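Local coordinates for secreted effector protein SopD (Salmonella typhimurium, PDB 5CPC) that acts inside host cells to alter their physiology and, together with SopB, contributes to membrane fission and macropinosome formation during bacterial invasion, at residues S213-I218 and M286-I291; M245-I250 and Q276-Y281; E70-V75 and P259-K264; E76-I81 and K125-I130. All blocks are in the same frame, centred on the assembly; numbering follows the deposited sequence.

Interaction 1. Residues S213-I218 and M286-I291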
loop_
_atom_site.group_PDB
_atom_site.type_symbol
_atom_site.label_atom_id
_atom_site.label_comp_id
_atom_site.label_asym_id
_atom_site.label_seq_id
_atom_site.Cartn_x
_atom_site.Cartn_y
_atom_site.Cartn_z
ATOM N N SER A 213 6.681 -21.900 -16.956
ATOM C CA SER A 213 6.053 -22.647 -15.859
ATOM C C SER A 213 6.585 -22.298 -14.463
ATOM O O SER A 213 5.815 -22.125 -13.561
ATOM C CB SER A 213 6.229 -24.161 -16.039
ATOM O OG SER A 213 5.366 -24.639 -17.049
ATOM N N MET A 214 7.902 -22.286 -14.301
ATOM C CA MET A 214 8.518 -21.895 -13.022
ATOM C C MET A 214 8.020 -20.500 -12.572
ATOM O O MET A 214 7.803 -20.305 -11.370
ATOM C CB MET A 214 10.053 -21.900 -13.155
ATOM C CG MET A 214 10.827 -21.718 -11.829
ATOM S SD MET A 214 10.243 -22.721 -10.444
ATOM C CE MET A 214 11.104 -24.268 -10.804
ATOM N N LEU A 215 7.809 -19.568 -13.517
ATOM C CA LEU A 215 7.287 -18.222 -13.189
ATOM C C LEU A 215 5.776 -18.119 -12.838
ATOM O O LEU A 215 5.310 -17.085 -12.357
ATOM C CB LEU A 215 7.561 -17.213 -14.315
ATOM C CG LEU A 215 8.986 -16.825 -14.653
ATOM C CD1 LEU A 215 9.055 -15.633 -15.672
ATOM C CD2 LEU A 215 9.797 -16.509 -13.424
ATOM N N ALA A 216 5.013 -19.145 -13.153
ATOM C CA ALA A 216 3.561 -19.076 -13.082
ATOM C C ALA A 216 3.073 -18.616 -11.679
ATOM O O ALA A 216 2.178 -17.784 -11.544
ATOM C CB ALA A 216 2.965 -20.468 -13.469
ATOM N N CYS A 217 3.761 -19.101 -10.648
ATOM C CA CYS A 217 3.411 -18.855 -9.312
ATOM C C CYS A 217 3.539 -17.406 -8.818
ATOM O O CYS A 217 2.888 -17.053 -7.853
ATOM C CB CYS A 217 4.222 -19.792 -8.439
ATOM S SG CYS A 217 5.928 -19.283 -8.155
ATOM N N ILE A 218 4.365 -16.571 -9.460
ATOM C CA ILE A 218 4.472 -15.173 -8.992
ATOM C C ILE A 218 3.347 -14.298 -9.489
ATOM O O ILE A 218 3.396 -13.089 -9.272
ATOM C CB ILE A 218 5.815 -14.473 -9.365
ATOM C CG1 ILE A 218 5.954 -14.363 -10.899
ATOM C CG2 ILE A 218 6.942 -15.218 -8.707
ATOM C CD1 ILE A 218 7.175 -13.548 -11.423
ATOM N N MET A 286 15.411 -19.666 -5.429
ATOM C CA MET A 286 16.676 -19.899 -6.115
ATOM C C MET A 286 16.525 -20.350 -7.585
ATOM O O MET A 286 17.552 -20.320 -8.313
ATOM C CB MET A 286 17.589 -20.844 -5.354
ATOM C CG MET A 286 17.004 -22.265 -5.078
ATOM S SD MET A 286 18.235 -23.628 -4.950
ATOM C CE MET A 286 17.384 -24.868 -3.909
ATOM N N PHE A 287 15.313 -20.762 -8.009
ATOM C CA PHE A 287 15.036 -21.119 -9.436
ATOM C C PHE A 287 14.494 -19.902 -10.112
ATOM O O PHE A 287 14.964 -19.501 -11.195
ATOM C CB PHE A 287 14.037 -22.303 -9.558
ATOM C CG PHE A 287 14.582 -23.593 -8.955
ATOM C CD1 PHE A 287 15.661 -24.237 -9.534
ATOM C CD2 PHE A 287 14.057 -24.112 -7.772
ATOM C CE1 PHE A 287 16.222 -25.393 -8.923
ATOM C CE2 PHE A 287 14.607 -25.270 -7.137
ATOM C CZ PHE A 287 15.671 -25.904 -7.702
ATOM N N ILE A 288 13.530 -19.266 -9.440
ATOM C CA ILE A 288 12.877 -18.054 -9.978
ATOM C C ILE A 288 13.854 -16.883 -10.174
ATOM O O ILE A 288 13.869 -16.215 -11.220
ATOM C CB ILE A 288 11.639 -17.694 -9.130
ATOM C CG1 ILE A 288 10.597 -18.772 -9.402
ATOM C CG2 ILE A 288 11.078 -16.363 -9.558
ATOM C CD1 ILE A 288 9.358 -18.675 -8.584
ATOM N N ASP A 289 14.747 -16.683 -9.221
ATOM C CA ASP A 289 15.696 -15.525 -9.368
ATOM C C ASP A 289 16.624 -15.686 -10.547
ATOM O O ASP A 289 16.887 -14.721 -11.285
ATOM C CB ASP A 289 16.450 -15.276 -8.019
ATOM C CG ASP A 289 15.511 -14.644 -6.946
ATOM O OD1 ASP A 289 14.324 -14.394 -7.257
ATOM O OD2 ASP A 289 15.942 -14.387 -5.797
ATOM N N VAL A 290 17.074 -16.911 -10.801
ATOM C CA VAL A 290 17.902 -17.167 -12.001
ATOM C C VAL A 290 17.173 -16.645 -13.216
ATOM O O VAL A 290 17.745 -15.982 -14.080
ATOM C CB VAL A 290 18.216 -18.732 -12.169
ATOM C CG1 VAL A 290 18.904 -19.042 -13.468
ATOM C CG2 VAL A 290 19.082 -19.197 -11.071
ATOM N N ILE A 291 15.893 -16.943 -13.311
ATOM C CA ILE A 291 15.128 -16.521 -14.478
ATOM C C ILE A 291 14.811 -15.011 -14.526
ATOM O O ILE A 291 14.872 -14.367 -15.563
ATOM C CB ILE A 291 13.727 -17.309 -14.492
ATOM C CG1 ILE A 291 13.950 -18.832 -14.562
ATOM C CG2 ILE A 291 12.917 -16.836 -15.683
ATOM C CD1 ILE A 291 12.736 -19.677 -14.167
#

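Interaction 2. Residues M245-I250 and Q276-Y281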
loop_
_atom_site.group_PDB
_atom_site.type_symbol
_atom_site.label_atom_id
_atom_site.label_comp_id
_atom_site.label_asym_id
_atom_site.label_seq_id
_atom_site.Cartn_x
_atom_site.Cartn_y
_atom_site.Cartn_z
ATOM N N MET A 245 9.778 -9.981 -3.640
ATOM C CA MET A 245 8.382 -9.791 -3.913
ATOM C C MET A 245 7.682 -8.801 -2.948
ATOM O O MET A 245 7.957 -8.775 -1.769
ATOM C CB MET A 245 7.648 -11.111 -3.925
ATOM C CG MET A 245 6.200 -10.939 -4.464
ATOM S SD MET A 245 5.266 -12.463 -4.707
ATOM C CE MET A 245 6.180 -13.458 -3.556
ATOM N N MET A 246 6.772 -8.012 -3.486
ATOM C CA MET A 246 5.992 -7.100 -2.702
ATOM C C MET A 246 5.260 -7.943 -1.616
ATOM O O MET A 246 4.584 -8.940 -1.928
ATOM C CB MET A 246 4.960 -6.405 -3.589
ATOM C CG MET A 246 4.252 -5.267 -2.832
ATOM S SD MET A 246 3.034 -4.353 -3.765
ATOM C CE MET A 246 4.138 -3.112 -4.451
ATOM N N HIS A 247 5.460 -7.541 -0.359
ATOM C CA HIS A 247 4.757 -8.120 0.767
ATOM C C HIS A 247 3.256 -8.178 0.494
ATOM O O HIS A 247 2.725 -7.222 0.048
ATOM C CB HIS A 247 5.017 -7.317 2.038
ATOM C CG HIS A 247 4.615 -8.062 3.271
ATOM N ND1 HIS A 247 3.291 -8.178 3.665
ATOM C CD2 HIS A 247 5.344 -8.795 4.147
ATOM C CE1 HIS A 247 3.234 -8.912 4.765
ATOM N NE2 HIS A 247 4.463 -9.288 5.084
ATOM N N PRO A 248 2.603 -9.323 0.696
ATOM C CA PRO A 248 1.157 -9.403 0.399
ATOM C C PRO A 248 0.267 -8.375 1.169
ATOM O O PRO A 248 -0.793 -7.958 0.658
ATOM C CB PRO A 248 0.757 -10.833 0.838
ATOM C CG PRO A 248 2.058 -11.574 1.190
ATOM C CD PRO A 248 3.176 -10.562 1.278
ATOM N N CYS A 249 0.623 -7.983 2.391
ATOM C CA CYS A 249 -0.192 -6.877 3.025
ATOM C C CYS A 249 -0.109 -5.558 2.230
ATOM O O CYS A 249 -1.097 -4.803 2.150
ATOM C CB CYS A 249 0.201 -6.623 4.466
ATOM S SG CYS A 249 -0.167 -8.020 5.493
ATOM N N ILE A 250 1.062 -5.285 1.639
ATOM C CA ILE A 250 1.250 -4.029 0.948
ATOM C C ILE A 250 0.538 -4.116 -0.385
ATOM O O ILE A 250 -0.299 -3.258 -0.714
ATOM C CB ILE A 250 2.715 -3.622 0.899
ATOM C CG1 ILE A 250 3.160 -3.124 2.293
ATOM C CG2 ILE A 250 2.933 -2.507 -0.171
ATOM C CD1 ILE A 250 4.660 -3.019 2.475
ATOM N N GLN A 276 -0.184 -16.913 -0.950
ATOM C CA GLN A 276 0.200 -18.149 -1.595
ATOM C C GLN A 276 1.329 -17.899 -2.603
ATOM O O GLN A 276 2.368 -18.558 -2.574
ATOM C CB GLN A 276 -1.024 -18.782 -2.259
ATOM C CG GLN A 276 -0.711 -20.036 -3.095
ATOM C CD GLN A 276 -0.297 -21.253 -2.246
ATOM O OE1 GLN A 276 -0.690 -21.380 -1.072
ATOM N NE2 GLN A 276 0.490 -22.158 -2.848
ATOM N N ASP A 277 1.147 -16.904 -3.466
ATOM C CA ASP A 277 2.174 -16.508 -4.408
ATOM C C ASP A 277 3.469 -16.123 -3.723
ATOM O O ASP A 277 4.590 -16.503 -4.142
ATOM C CB ASP A 277 1.701 -15.298 -5.136
ATOM C CG ASP A 277 0.690 -15.609 -6.233
ATOM O OD1 ASP A 277 -0.149 -16.531 -6.090
ATOM O OD2 ASP A 277 0.729 -14.859 -7.247
ATOM N N TYR A 278 3.326 -15.343 -2.674
ATOM C CA TYR A 278 4.467 -14.925 -1.881
ATOM C C TYR A 278 5.240 -16.129 -1.348
ATOM O O TYR A 278 6.478 -16.164 -1.375
ATOM C CB TYR A 278 3.966 -14.060 -0.714
ATOM C CG TYR A 278 5.032 -13.335 0.067
ATOM C CD1 TYR A 278 5.668 -12.228 -0.464
ATOM C CD2 TYR A 278 5.349 -13.719 1.373
ATOM C CE1 TYR A 278 6.653 -11.522 0.246
ATOM C CE2 TYR A 278 6.300 -13.022 2.114
ATOM C CZ TYR A 278 6.949 -11.914 1.534
ATOM O OH TYR A 278 7.874 -11.183 2.243
ATOM N N ASN A 279 4.511 -17.084 -0.812
ATOM C CA ASN A 279 5.139 -18.271 -0.216
ATOM C C ASN A 279 5.754 -19.176 -1.291
ATOM O O ASN A 279 6.852 -19.719 -1.093
ATOM C CB ASN A 279 4.146 -19.036 0.697
ATOM C CG ASN A 279 3.794 -18.245 1.984
ATOM O OD1 ASN A 279 4.662 -17.616 2.600
ATOM N ND2 ASN A 279 2.519 -18.238 2.347
ATOM N N ASP A 280 5.063 -19.306 -2.432
ATOM C CA ASP A 280 5.590 -20.104 -3.552
ATOM C C ASP A 280 6.872 -19.474 -3.990
ATOM O O ASP A 280 7.854 -20.173 -4.217
ATOM C CB ASP A 280 4.624 -20.141 -4.751
ATOM C CG ASP A 280 3.436 -21.085 -4.535
ATOM O OD1 ASP A 280 3.552 -21.984 -3.666
ATOM O OD2 ASP A 280 2.391 -20.934 -5.230
ATOM N N TYR A 281 6.870 -18.152 -4.122
ATOM C CA TYR A 281 8.033 -17.475 -4.669
ATOM C C TYR A 281 9.253 -17.790 -3.738
ATOM O O TYR A 281 10.294 -18.260 -4.192
ATOM C CB TYR A 281 7.745 -15.939 -4.842
ATOM C CG TYR A 281 9.006 -15.192 -4.948
ATOM C CD1 TYR A 281 9.805 -15.320 -6.082
ATOM C CD2 TYR A 281 9.454 -14.386 -3.920
ATOM C CE1 TYR A 281 10.992 -14.660 -6.187
ATOM C CE2 TYR A 281 10.703 -13.747 -4.012
ATOM C CZ TYR A 281 11.454 -13.877 -5.152
ATOM O OH TYR A 281 12.692 -13.252 -5.303
#

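Interaction 3. Residues E70-V75 and P259-K264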
loop_
_atom_site.group_PDB
_atom_site.type_symbol
_atom_site.label_atom_id
_atom_site.label_comp_id
_atom_site.label_asym_id
_atom_site.label_seq_id
_atom_site.Cartn_x
_atom_site.Cartn_y
_atom_site.Cartn_z
ATOM N N GLU A 70 -26.080 3.740 1.797
ATOM C CA GLU A 70 -24.651 3.642 2.177
ATOM C C GLU A 70 -24.278 2.283 2.795
ATOM O O GLU A 70 -24.897 1.832 3.739
ATOM C CB GLU A 70 -24.272 4.807 3.139
ATOM N N MET A 71 -23.266 1.626 2.269
ATOM C CA MET A 71 -22.816 0.377 2.895
ATOM C C MET A 71 -22.044 0.650 4.189
ATOM O O MET A 71 -21.350 1.664 4.298
ATOM C CB MET A 71 -21.939 -0.412 1.935
ATOM C CG MET A 71 -22.526 -0.594 0.554
ATOM S SD MET A 71 -22.109 -2.260 -0.016
ATOM C CE MET A 71 -23.384 -3.191 0.879
ATOM N N GLU A 72 -22.183 -0.226 5.180
ATOM C CA GLU A 72 -21.461 -0.006 6.436
ATOM C C GLU A 72 -19.968 -0.199 6.166
ATOM O O GLU A 72 -19.574 -1.014 5.338
ATOM C CB GLU A 72 -21.944 -0.922 7.577
ATOM C CG GLU A 72 -21.978 -2.447 7.245
ATOM C CD GLU A 72 -22.635 -3.319 8.339
ATOM O OE1 GLU A 72 -23.347 -4.306 7.977
ATOM O OE2 GLU A 72 -22.449 -3.006 9.551
ATOM N N VAL A 73 -19.162 0.572 6.860
ATOM C CA VAL A 73 -17.742 0.655 6.601
ATOM C C VAL A 73 -17.013 0.405 7.922
ATOM O O VAL A 73 -17.532 0.749 9.010
ATOM C CB VAL A 73 -17.454 2.047 6.006
ATOM C CG1 VAL A 73 -16.782 2.952 6.959
ATOM C CG2 VAL A 73 -16.683 1.922 4.728
ATOM N N ASN A 74 -15.813 -0.180 7.834
ATOM C CA ASN A 74 -15.024 -0.573 9.016
ATOM C C ASN A 74 -13.652 0.141 9.007
ATOM O O ASN A 74 -12.649 -0.425 8.557
ATOM C CB ASN A 74 -14.901 -2.111 9.035
ATOM C CG ASN A 74 -13.988 -2.639 10.175
ATOM O OD1 ASN A 74 -13.811 -1.978 11.204
ATOM N ND2 ASN A 74 -13.423 -3.846 9.989
ATOM N N VAL A 75 -13.609 1.398 9.430
ATOM C CA VAL A 75 -12.389 2.196 9.204
ATOM C C VAL A 75 -11.827 2.879 10.430
ATOM O O VAL A 75 -10.955 3.762 10.323
ATOM C CB VAL A 75 -12.546 3.222 8.047
ATOM C CG1 VAL A 75 -12.874 2.478 6.735
ATOM C CG2 VAL A 75 -13.632 4.311 8.375
ATOM N N PRO A 259 -12.858 -1.121 2.247
ATOM C CA PRO A 259 -13.188 -0.644 3.580
ATOM C C PRO A 259 -14.556 -1.090 4.036
ATOM O O PRO A 259 -14.864 -1.000 5.245
ATOM C CB PRO A 259 -13.183 0.877 3.408
ATOM C CG PRO A 259 -13.663 1.070 2.007
ATOM C CD PRO A 259 -12.909 -0.023 1.266
ATOM N N PHE A 260 -15.377 -1.542 3.084
ATOM C CA PHE A 260 -16.759 -1.951 3.353
ATOM C C PHE A 260 -16.793 -3.155 4.247
ATOM O O PHE A 260 -16.176 -4.177 3.960
ATOM C CB PHE A 260 -17.548 -2.244 2.051
ATOM C CG PHE A 260 -17.725 -1.045 1.196
ATOM C CD1 PHE A 260 -17.226 -1.013 -0.083
ATOM C CD2 PHE A 260 -18.344 0.088 1.703
ATOM C CE1 PHE A 260 -17.363 0.111 -0.862
ATOM C CE2 PHE A 260 -18.476 1.214 0.943
ATOM C CZ PHE A 260 -17.990 1.227 -0.349
ATOM N N SER A 261 -17.568 -3.039 5.308
ATOM C CA SER A 261 -17.538 -4.009 6.358
ATOM C C SER A 261 -18.035 -5.389 5.970
ATOM O O SER A 261 -17.649 -6.394 6.584
ATOM C CB SER A 261 -18.389 -3.501 7.496
ATOM O OG SER A 261 -18.994 -4.610 8.112
ATOM N N GLU A 262 -18.926 -5.417 4.983
ATOM C CA GLU A 262 -19.759 -6.590 4.692
ATOM C C GLU A 262 -19.034 -7.685 3.901
ATOM O O GLU A 262 -19.362 -8.879 4.022
ATOM C CB GLU A 262 -21.062 -6.159 3.991
ATOM C CG GLU A 262 -22.348 -6.951 4.391
ATOM C CD GLU A 262 -22.435 -7.336 5.884
ATOM O OE1 GLU A 262 -23.321 -6.803 6.610
ATOM O OE2 GLU A 262 -21.624 -8.187 6.327
ATOM N N PHE A 263 -18.063 -7.278 3.087
ATOM C CA PHE A 263 -17.167 -8.230 2.459
ATOM C C PHE A 263 -15.860 -8.255 3.270
ATOM O O PHE A 263 -14.823 -7.672 2.890
ATOM C CB PHE A 263 -16.926 -7.887 0.984
ATOM N N LYS A 264 -15.939 -8.925 4.417
ATOM C CA LYS A 264 -14.756 -9.210 5.197
ATOM C C LYS A 264 -14.068 -10.458 4.611
ATOM O O LYS A 264 -12.831 -10.480 4.528
ATOM C CB LYS A 264 -15.105 -9.361 6.685
ATOM C CG LYS A 264 -13.906 -9.446 7.624
ATOM C CD LYS A 264 -14.274 -9.046 9.035
ATOM C CE LYS A 264 -14.197 -7.534 9.217
ATOM N NZ LYS A 264 -14.595 -7.174 10.600
#

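Interaction 4. Residues E76-I81 and K125-I130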
loop_
_atom_site.group_PDB
_atom_site.type_symbol
_atom_site.label_atom_id
_atom_site.label_comp_id
_atom_site.label_asym_id
_atom_site.label_seq_id
_atom_site.Cartn_x
_atom_site.Cartn_y
_atom_site.Cartn_z
ATOM N N GLU A 76 -12.300 2.467 11.604
ATOM C CA GLU A 76 -11.930 3.176 12.802
ATOM C C GLU A 76 -10.420 2.921 13.037
ATOM O O GLU A 76 -9.646 3.842 13.181
ATOM C CB GLU A 76 -12.858 2.742 14.071
ATOM N N ASP A 77 -10.014 1.672 13.040
ATOM C CA ASP A 77 -8.583 1.301 13.158
ATOM C C ASP A 77 -7.675 1.905 12.112
ATOM O O ASP A 77 -6.686 2.565 12.485
ATOM C CB ASP A 77 -8.421 -0.196 13.293
ATOM C CG ASP A 77 -9.278 -0.739 14.426
ATOM O OD1 ASP A 77 -8.822 -0.805 15.587
ATOM O OD2 ASP A 77 -10.448 -1.053 14.159
ATOM N N ILE A 78 -8.029 1.784 10.820
ATOM C CA ILE A 78 -7.157 2.351 9.792
ATOM C C ILE A 78 -7.036 3.880 9.907
ATOM O O ILE A 78 -5.930 4.407 9.794
ATOM C CB ILE A 78 -7.516 1.864 8.301
ATOM C CG1 ILE A 78 -6.282 1.948 7.385
ATOM C CG2 ILE A 78 -8.777 2.579 7.730
ATOM C CD1 ILE A 78 -6.556 1.502 5.904
ATOM N N ASN A 79 -8.129 4.605 10.159
ATOM C CA ASN A 79 -8.055 6.079 10.379
ATOM C C ASN A 79 -7.210 6.552 11.569
ATOM O O ASN A 79 -6.747 7.710 11.602
ATOM C CB ASN A 79 -9.467 6.716 10.482
ATOM C CG ASN A 79 -10.222 6.703 9.125
ATOM O OD1 ASN A 79 -9.737 7.221 8.132
ATOM N ND2 ASN A 79 -11.373 6.077 9.098
ATOM N N LYS A 80 -6.993 5.672 12.543
ATOM C CA LYS A 80 -6.126 6.060 13.668
ATOM C C LYS A 80 -4.783 6.491 13.196
ATOM O O LYS A 80 -4.266 7.445 13.725
ATOM C CB LYS A 80 -5.967 4.963 14.709
ATOM C CG LYS A 80 -7.214 4.762 15.570
ATOM C CD LYS A 80 -6.994 3.665 16.633
ATOM C CE LYS A 80 -8.312 3.294 17.282
ATOM N NZ LYS A 80 -8.061 2.367 18.450
ATOM N N ILE A 81 -4.269 5.858 12.127
ATOM C CA ILE A 81 -2.925 6.084 11.711
ATOM C C ILE A 81 -2.784 7.510 11.213
ATOM O O ILE A 81 -1.915 8.264 11.703
ATOM C CB ILE A 81 -2.385 5.026 10.643
ATOM C CG1 ILE A 81 -2.558 3.535 11.040
ATOM C CG2 ILE A 81 -0.977 5.375 10.228
ATOM C CD1 ILE A 81 -2.206 3.101 12.457
ATOM N N LYS A 125 -5.475 -6.948 11.644
ATOM C CA LYS A 125 -6.612 -7.533 10.975
ATOM C C LYS A 125 -7.836 -6.609 10.928
ATOM O O LYS A 125 -8.598 -6.692 9.982
ATOM C CB LYS A 125 -6.955 -8.852 11.606
ATOM C CG LYS A 125 -5.762 -9.796 11.526
ATOM C CD LYS A 125 -6.075 -11.142 12.171
ATOM C CE LYS A 125 -4.792 -11.899 12.444
ATOM N NZ LYS A 125 -5.170 -13.258 12.841
ATOM N N ASP A 126 -8.004 -5.744 11.931
ATOM C CA ASP A 126 -9.039 -4.720 11.901
ATOM C C ASP A 126 -8.691 -3.588 10.942
ATOM O O ASP A 126 -9.555 -3.175 10.185
ATOM C CB ASP A 126 -9.363 -4.176 13.314
ATOM C CG ASP A 126 -9.996 -5.239 14.235
ATOM O OD1 ASP A 126 -10.435 -6.281 13.720
ATOM O OD2 ASP A 126 -10.050 -5.020 15.475
ATOM N N ILE A 127 -7.435 -3.129 10.927
ATOM C CA ILE A 127 -6.960 -2.141 9.944
ATOM C C ILE A 127 -7.159 -2.634 8.522
ATOM O O ILE A 127 -7.552 -1.870 7.657
ATOM C CB ILE A 127 -5.450 -1.835 10.084
ATOM C CG1 ILE A 127 -5.203 -0.746 11.091
ATOM C CG2 ILE A 127 -4.858 -1.349 8.726
ATOM C CD1 ILE A 127 -3.805 -0.719 11.634
ATOM N N LEU A 128 -6.854 -3.908 8.279
ATOM C CA LEU A 128 -6.988 -4.485 6.949
ATOM C C LEU A 128 -8.423 -4.880 6.566
ATOM O O LEU A 128 -8.672 -5.272 5.418
ATOM C CB LEU A 128 -6.052 -5.716 6.763
ATOM C CG LEU A 128 -4.535 -5.433 6.768
ATOM C CD1 LEU A 128 -3.763 -6.707 6.526
ATOM C CD2 LEU A 128 -4.172 -4.336 5.748
ATOM N N ASN A 129 -9.342 -4.846 7.533
ATOM C CA ASN A 129 -10.716 -5.335 7.325
ATOM C C ASN A 129 -10.681 -6.763 6.881
ATOM O O ASN A 129 -11.373 -7.161 5.937
ATOM C CB ASN A 129 -11.507 -4.487 6.313
ATOM C CG ASN A 129 -13.022 -4.732 6.395
ATOM O OD1 ASN A 129 -13.586 -4.896 7.479
ATOM N ND2 ASN A 129 -13.673 -4.784 5.248
ATOM N N ILE A 130 -9.876 -7.554 7.567
ATOM C CA ILE A 130 -9.817 -8.966 7.241
ATOM C C ILE A 130 -10.424 -9.909 8.283
ATOM O O ILE A 130 -10.452 -9.645 9.483
ATOM C CB ILE A 130 -8.403 -9.409 6.771
ATOM C CG1 ILE A 130 -7.328 -9.194 7.858
ATOM C CG2 ILE A 130 -8.033 -8.652 5.476
ATOM C CD1 ILE A 130 -6.101 -10.218 7.779
HETATM O O HOH W 1 -9.829 -0.069 10.203
#

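Interaction 1. Residues S213-I218 and M286-I291
Leu215 and Ile288 mark the closest backbone approach, with their CA atoms 6.4 Å apart, where the last part of helix 209-215 and the 3-10 residues Cys217-Ile218 meet the first turns of helix 285-298. The side-chain contacts across this gap are apolar, a helix-helix contact made where one helix gives way to a 3-10 turn and the other begins. Ile288 is the wedge: CG1 lies 3.8 Å from Met214 CG, while CD1 runs on past the Met214 carbonyl to stop 3.5 Å from Cys217 SG. That sulfur stands between its own backbone N and carbonyl carbon (chi1 79°), a position from which it meets the isoleucine tip. Ile218 CG2 closes on the same Ile288 CD1 at 4.2 Å, so the methyl is bordered by three residues of 213-218.

Met214 is bent at both outer torsions. Its chi3 of 83° turns CE to 3.7 Å from Phe287 CB; the methyl lies obliquely to the ring, and the exposed phenyl leads away from the contact. The inner part of the same chain is used too, because Ile291 CD1 sits 3.6 Å from Met214 CB. Leu215 and Ile291 slide past each other in opposite directions, with Leu215 CD2 3.9 Å from Ile291 CG2.

The packing continues beyond the pair: Leu207 touches both Leu215 and Ile291, and helix 264-283 also borders it, with Tyr281 against Ile218 and Ile288 and Asp280 against Cys217.

Interaction 2. Residues M245-I250 and Q276-Y281
Met245, His247 and Pro248 bear on Tyr278 and Tyr281 of helix 264-283 at a strand-to-helix junction: strand 240-245 of a two-stranded hairpin ends here, and His247 is the N-cap of helix 248-256. The central element is a CH-pi contact. Pro248 CD stands over the middle of the Tyr278 ring, 3.5 Å from its centroid and 14° off the ring normal, and CG of the same proline lies 3.6 Å from Tyr278 CG. The two side chains cross at about a right angle. Tyr278 can meet the proline in this way because its CG is anti to the backbone N (chi1 -169°). At the ring's edge, in its plane, comes the carbonyl O of Met245, 3.6 Å from Tyr278 CE1.

Pro248 CD also lies 3.3 Å above the plane of the His247 ring, offset toward the rim, so one methylene lies against both rings, which are themselves turned obliquely. Met245 slides past Tyr281 in the opposite direction, with CB 3.7 Å from Tyr281 CD2; its SD is a looser, oblique Met-aromatic neighbour, 5.4 Å from that ring's centroid. The modelled Met245 methyl is doubtful, being too close to the backbone of Tyr278. Outside the contact, Tyr281 OH bonds to Asp289, and Asp277 has a salt bridge to Lys231. The cap itself is a bond from Cys249 N to His247 ND1, 3.0 Å long, with an angle of 148° at the hydrogen and the donor tilted out of the imidazole plane.

Interaction 3. Residues E70-V75 and P259-K264
Phe260 receives the carbonyl O of Glu72 at the edge of its ring, in the ring plane, while Met71 approaches from another direction. Met71 SD lies 4.9 Å from the ring centroid and 17° off the ring normal, a Met-aromatic contact, and Met71 CB touches Phe260 CD2 at 3.6 Å. Val73 CG2 reaches the same CD2 obliquely, and Leu165 of helix 163-167 touches the phenylalanine from outside the two segments. The other flat groups are the carboxylates of Glu72 and Glu262, whose planes stand 85° apart with OE1 2.8 Å from OE1. Both atoms are acceptors, so this closeness would be unfavourable if both groups were ionised; a shared proton or an imprecise model of these exposed tips are possible explanations.

The backbones form an isolated antiparallel beta bridge in which Val73 and Phe260 are a non-hydrogen-bonded pair, their CA atoms 4.3 Å apart. The evidence is the two bonds around them: Ser261 N to Glu72 O, 2.9 Å, with the donor tilted from the carbonyl plane, and Asn74 N to Pro259 O, also 2.9 Å, nearly along the C=O axis (166° at the oxygen). CA-H...O contacts from Phe260 and Val73 to the same two oxygens lie inside this ring.

Pro259 CB then packs against Val75 CG1 at 3.7 Å, the two side chains side by side and pointing the same way, with Met158 of helix 141-160 touching both. Asn74 extends with CG anti to its backbone N, and its ND2 bonds to Asn129 OD1 while passing 3.6 Å from Lys264 NZ.

Interaction 4. Residues E76-I81 and K125-I130
Ile78 and Ile127 bring their CA atoms to 4.5 Å, and this crossing is the tight part of the contact. Their side chains meet at about a right angle, with Ile78 CG1 3.8 Å from Ile127 CG2. Ile127 has CG1 anti to its carbonyl carbon (chi1 -87°), which sets CG1 3.8 Å from the carbonyl carbon of Asp77, against the backbone of the facing helix. The Ile127 tip, CD1, meets Ile81 CD1 less closely at 4.2 Å. Cys151 and Leu253, from helices 141-160 and 248-256, pack on Ile127 and Ile78 respectively.

The partly exposed side is polar and looser. Asp77 OD2 rests 3.4 Å from Asp126 CB and 4.2 Å from Asp126 OD2, a pairing of like charges that would be mildly repulsive if both are ionised. Each acid has a partner near the end of strand 117-123: Asp77 OD1 bonds to Ser122, and Asp126 OD2 to Asn123. One water spans the gap between the backbones; it accepts from Ile78 N at 2.7 Å and can donate to Asp126 O.

That amide belongs to the first turn of helix 76-90, where N-H groups lack a partner within the helix. The facing segment ends its helix in a Schellman motif: Asn129 has positive phi, and two bonds run back into the last turn, from Ile130 N to Lys125 O (2.9 Å) and from Asn129 N to Asp126 O.

From the N terminus, 70-75 opens interaction 3 and the chain runs directly into 76-81, which opens interaction 4. Interaction 4 closes first, at 125-130, nested inside the long loop that interaction 3 closes at 259-264; the two touch through Asn74 and Asn129, and tie the start of helix 76-90 and the loop before it to the chain after strand 117-123 and the loop before helix 264-283. Interactions 1 and 2 open at 213-218 and 245-250, so both cross interaction 3; interaction 2 closes at 276-281, nested within interaction 1, which closes at 286-291. They tie helices 264-283 and 285-298 to helix 209-215 and hairpin 232-245. Leu128 against Cys249 joins interaction 4 to interaction 2.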